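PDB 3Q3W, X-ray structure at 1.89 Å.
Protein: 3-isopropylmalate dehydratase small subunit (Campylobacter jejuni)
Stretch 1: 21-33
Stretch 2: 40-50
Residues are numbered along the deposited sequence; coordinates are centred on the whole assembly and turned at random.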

# COMPACT_ATOMS: atom_id res chain seq x y z
N ASN A 21 4.86 11.52 4.24
CA ASN A 21 6.25 11.18 4.10
C ASN A 21 6.60 9.83 4.77
O ASN A 21 7.68 9.73 5.34
CB ASN A 21 7.12 12.28 4.70
CG ASN A 21 6.71 13.64 4.25
OD1 ASN A 21 6.79 13.96 3.06
ND2 ASN A 21 6.23 14.46 5.18
N ILE A 22 5.72 8.83 4.70
CA ILE A 22 6.07 7.49 5.19
C ILE A 22 7.31 7.07 4.37
O ILE A 22 7.28 7.04 3.15
CB ILE A 22 4.91 6.48 5.12
CG1 ILE A 22 3.93 6.74 6.26
CG2 ILE A 22 5.41 5.00 5.24
CD1 ILE A 22 2.48 6.39 5.95
N ASP A 23 8.41 6.85 5.07
CA ASP A 23 9.66 6.57 4.42
C ASP A 23 10.04 5.07 4.43
O ASP A 23 9.42 4.25 5.11
CB ASP A 23 10.75 7.48 5.00
CG ASP A 23 11.08 7.16 6.43
OD1 ASP A 23 11.10 5.97 6.78
OD2 ASP A 23 11.39 8.10 7.21
N THR A 24 11.07 4.75 3.66
CA THR A 24 11.43 3.40 3.36
C THR A 24 11.84 2.70 4.64
O THR A 24 11.57 1.51 4.79
CB THR A 24 12.52 3.34 2.21
OG1 THR A 24 13.58 4.26 2.49
CG2 THR A 24 11.92 3.70 0.86
N ASP A 25 12.41 3.42 5.60
CA ASP A 25 12.71 2.84 6.91
C ASP A 25 11.50 2.54 7.79
O ASP A 25 11.55 1.63 8.63
CB ASP A 25 13.62 3.74 7.75
CG ASP A 25 14.99 3.84 7.20
OD1 ASP A 25 15.72 2.80 7.19
OD2 ASP A 25 15.35 4.96 6.79
N GLN A 26 10.46 3.33 7.66
CA GLN A 26 9.21 3.02 8.32
C GLN A 26 8.58 1.81 7.68
O GLN A 26 8.02 0.98 8.37
CB GLN A 26 8.26 4.21 8.28
CG GLN A 26 8.82 5.42 8.99
CD GLN A 26 7.80 6.53 9.04
OE1 GLN A 26 7.81 7.46 8.25
NE2 GLN A 26 6.90 6.41 9.95
N ILE A 27 8.65 1.72 6.36
CA ILE A 27 8.09 0.56 5.65
C ILE A 27 8.83 -0.73 6.07
O ILE A 27 8.21 -1.72 6.40
CB ILE A 27 8.10 0.75 4.10
CG1 ILE A 27 7.19 1.93 3.71
CG2 ILE A 27 7.53 -0.51 3.38
CD1 ILE A 27 7.39 2.45 2.28
N ILE A 28 10.16 -0.70 6.07
CA ILE A 28 10.94 -1.87 6.47
C ILE A 28 12.33 -1.42 6.83
O ILE A 28 13.06 -0.89 5.98
CB ILE A 28 10.98 -2.99 5.34
CG1 ILE A 28 11.83 -4.19 5.81
CG2 ILE A 28 11.37 -2.42 3.96
CD1 ILE A 28 11.54 -5.52 5.08
N PRO A 29 12.69 -1.63 8.09
CA PRO A 29 13.94 -1.16 8.60
C PRO A 29 15.15 -1.94 8.03
O PRO A 29 14.99 -3.04 7.49
CB PRO A 29 13.80 -1.40 10.11
CG PRO A 29 12.40 -1.48 10.35
CD PRO A 29 11.79 -2.07 9.17
N LYS A 30 16.32 -1.35 8.18
CA LYS A 30 17.55 -1.80 7.53
C LYS A 30 18.03 -3.16 8.00
O LYS A 30 18.68 -3.85 7.24
CB LYS A 30 18.68 -0.79 7.73
CG LYS A 30 18.48 0.57 7.10
CD LYS A 30 19.59 1.51 7.61
CE LYS A 30 19.72 2.83 6.83
NZ LYS A 30 19.81 2.63 5.36
N GLN A 31 17.76 -3.52 9.25
CA GLN A 31 18.13 -4.85 9.78
C GLN A 31 17.48 -6.09 9.09
O GLN A 31 17.96 -7.21 9.23
CB GLN A 31 17.90 -4.92 11.31
CG GLN A 31 16.49 -4.82 11.81
CD GLN A 31 16.06 -3.41 12.18
OE1 GLN A 31 16.49 -2.46 11.56
NE2 GLN A 31 15.18 -3.27 13.18
N PHE A 32 16.45 -5.87 8.29
CA PHE A 32 15.74 -6.97 7.60
C PHE A 32 15.99 -7.05 6.10
O PHE A 32 15.27 -7.76 5.39
CB PHE A 32 14.25 -6.77 7.79
CG PHE A 32 13.84 -6.73 9.25
CD1 PHE A 32 14.07 -7.79 10.07
CD2 PHE A 32 13.28 -5.59 9.79
CE1 PHE A 32 13.70 -7.73 11.45
CE2 PHE A 32 12.93 -5.54 11.14
CZ PHE A 32 13.14 -6.58 11.95
N LEU A 33 16.92 -6.28 5.57
CA LEU A 33 17.06 -6.16 4.12
C LEU A 33 17.95 -7.24 3.53
O LEU A 33 18.93 -7.00 2.80
CB LEU A 33 17.52 -4.76 3.74
CG LEU A 33 16.76 -3.58 4.30
CD1 LEU A 33 17.42 -2.31 3.73
CD2 LEU A 33 15.25 -3.70 3.92
N GLY A 40 9.83 -14.25 2.94
CA GLY A 40 9.22 -12.96 2.66
C GLY A 40 9.42 -11.97 3.81
O GLY A 40 10.08 -12.23 4.81
N PHE A 41 8.84 -10.80 3.64
CA PHE A 41 9.18 -9.69 4.48
C PHE A 41 7.95 -9.12 5.16
O PHE A 41 8.01 -8.08 5.78
CB PHE A 41 9.91 -8.64 3.65
CG PHE A 41 11.20 -9.18 3.01
CD1 PHE A 41 12.37 -9.18 3.73
CD2 PHE A 41 11.20 -9.74 1.75
CE1 PHE A 41 13.56 -9.71 3.19
CE2 PHE A 41 12.39 -10.27 1.21
CZ PHE A 41 13.55 -10.25 1.95
N GLY A 42 6.80 -9.77 5.02
CA GLY A 42 5.58 -9.15 5.50
C GLY A 42 5.57 -8.91 6.99
O GLY A 42 4.97 -7.98 7.48
N LYS A 43 6.17 -9.81 7.74
CA LYS A 43 6.21 -9.66 9.21
C LYS A 43 6.93 -8.40 9.67
O LYS A 43 6.67 -7.91 10.79
CB LYS A 43 6.80 -10.91 9.85
CG LYS A 43 6.82 -10.92 11.34
CD LYS A 43 7.40 -12.29 11.90
CE LYS A 43 7.28 -12.33 13.45
NZ LYS A 43 7.43 -13.72 14.02
N HIS A 44 7.82 -7.88 8.83
CA HIS A 44 8.60 -6.70 9.17
C HIS A 44 7.99 -5.42 8.67
O HIS A 44 8.50 -4.36 8.92
CB HIS A 44 9.97 -6.87 8.56
CG HIS A 44 10.57 -8.19 8.86
ND1 HIS A 44 10.55 -8.74 10.12
CD2 HIS A 44 11.18 -9.09 8.05
CE1 HIS A 44 11.15 -9.91 10.09
NE2 HIS A 44 11.53 -10.15 8.85
N LEU A 45 6.87 -5.49 7.96
CA LEU A 45 6.30 -4.30 7.45
C LEU A 45 5.91 -3.40 8.60
O LEU A 45 5.27 -3.84 9.54
CB LEU A 45 5.05 -4.65 6.63
CG LEU A 45 4.28 -3.47 6.09
CD1 LEU A 45 5.06 -2.76 4.97
CD2 LEU A 45 2.91 -3.98 5.59
N PHE A 46 6.21 -2.12 8.43
CA PHE A 46 5.89 -1.08 9.40
C PHE A 46 6.39 -1.36 10.81
O PHE A 46 5.82 -0.89 11.80
CB PHE A 46 4.38 -0.74 9.36
CG PHE A 46 3.94 -0.09 8.10
CD1 PHE A 46 4.56 1.06 7.66
CD2 PHE A 46 2.89 -0.60 7.36
CE1 PHE A 46 4.15 1.70 6.45
CE2 PHE A 46 2.49 0.02 6.18
CZ PHE A 46 3.11 1.20 5.75
N HIS A 47 7.51 -2.05 10.89
CA HIS A 47 8.03 -2.56 12.16
C HIS A 47 8.01 -1.57 13.33
O HIS A 47 7.52 -1.91 14.41
CB HIS A 47 9.47 -3.02 11.93
CG HIS A 47 10.16 -3.48 13.16
ND1 HIS A 47 10.81 -2.62 14.02
CD2 HIS A 47 10.31 -4.72 13.68
CE1 HIS A 47 11.38 -3.32 14.99
NE2 HIS A 47 11.10 -4.59 14.80
N ASP A 48 8.53 -0.37 13.11
CA ASP A 48 8.73 0.60 14.18
C ASP A 48 7.42 1.24 14.61
O ASP A 48 7.25 1.63 15.77
CB ASP A 48 9.70 1.68 13.74
CG ASP A 48 11.06 1.11 13.33
OD1 ASP A 48 11.45 0.02 13.81
OD2 ASP A 48 11.71 1.75 12.50
N LEU A 49 6.47 1.30 13.68
CA LEU A 49 5.08 1.69 14.03
C LEU A 49 4.23 0.53 14.62
O LEU A 49 3.22 0.76 15.34
CB LEU A 49 4.40 2.24 12.77
CG LEU A 49 5.16 3.39 12.08
CD1 LEU A 49 4.70 3.56 10.61
CD2 LEU A 49 4.98 4.69 12.84
N ARG A 50 4.60 -0.72 14.30
CA ARG A 50 3.70 -1.88 14.49
C ARG A 50 3.92 -2.64 15.76
O ARG A 50 2.99 -3.16 16.31
CB ARG A 50 3.77 -2.78 13.25
CG ARG A 50 3.14 -4.17 13.27
CD ARG A 50 3.50 -4.81 11.94
NE ARG A 50 2.94 -6.14 11.77
CZ ARG A 50 3.16 -6.93 10.72
NH1 ARG A 50 3.95 -6.51 9.73
NH2 ARG A 50 2.57 -8.12 10.66
O HOH W 1 9.66 0.30 10.49

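The two stretches bury 671 Å² between them, both sides summed, yet a single direct hydrogen bond crosses the interface: F46 N donates to I27 O at 2.9 Å, with an N-H...O angle of 155°. It lies where the backbones run close, the CA atoms of I27 and F46 being 4.6 Å apart. Two CA-H...O contacts flank it, F46 CA to Q26 O at 3.1 Å (157° at H) and L45 CA to I27 O at 3.4 Å (147°). The last carbonyls of the 24-27 helix thus face the turn from H44 to H47, a type II beta turn whose corner residues, L45 and F46, supply all three donors.

Water 1 fills the gap beside this seam. It donates to D25 O at 3.0 Å and to Q26 O at 2.8 Å, and accepts from D48 N at 2.9 Å, so it links the end of one helix to the start of the other.

Shape complementarity is plainest around F32. Its ring lies over the H44 ring as an offset stack, centroids 3.8 Å apart and planes at 5°; the closest atoms are F32 CE1 and H44 ND1, at 3.6 Å. H44 CB also sits over the phenylalanine face, 4.1 Å from the centroid and 24° off the normal. H47 meets F32 obliquely, planes at 53°, with F32 CE2 3.7 Å from H47 CD2. The phenyl lies flat on H44, with H47 set beside it at an oblique angle. P29 extends the packing, its CG 3.7 Å from H47 CB, the compact ring filling the space beside the histidine. H47 is held by its own neighbour: ND1 donates to D48 OD1 at 2.7 Å.

The buried side chains pack through apolar contacts. The CA-to-CB bond of F46 points away overall, but with chi1 at -68° (m) the end of its ring comes nearer, placing CE1 3.7 Å from I22 CG2, which approaches at the ring edge, and 4.1 Å from I27 CG1. I27 CG2 packs 3.7 Å from L45 CD1. The extended I28 side chain (t, t) carries CD1 to 3.8 Å from F41 CB and 4.0 Å from H44 CB, while F32 O meets the edge of the F41 ring, 3.4 Å from CE1.

Q26 is partly exposed yet well covered: its NE2 lies 3.7 Å from L49 CD1, while its OE1 accepts from D23 N at 3.3 Å. D23 OD1 returns a capping bond from Q26 N at 2.9 Å, bracing the helix start.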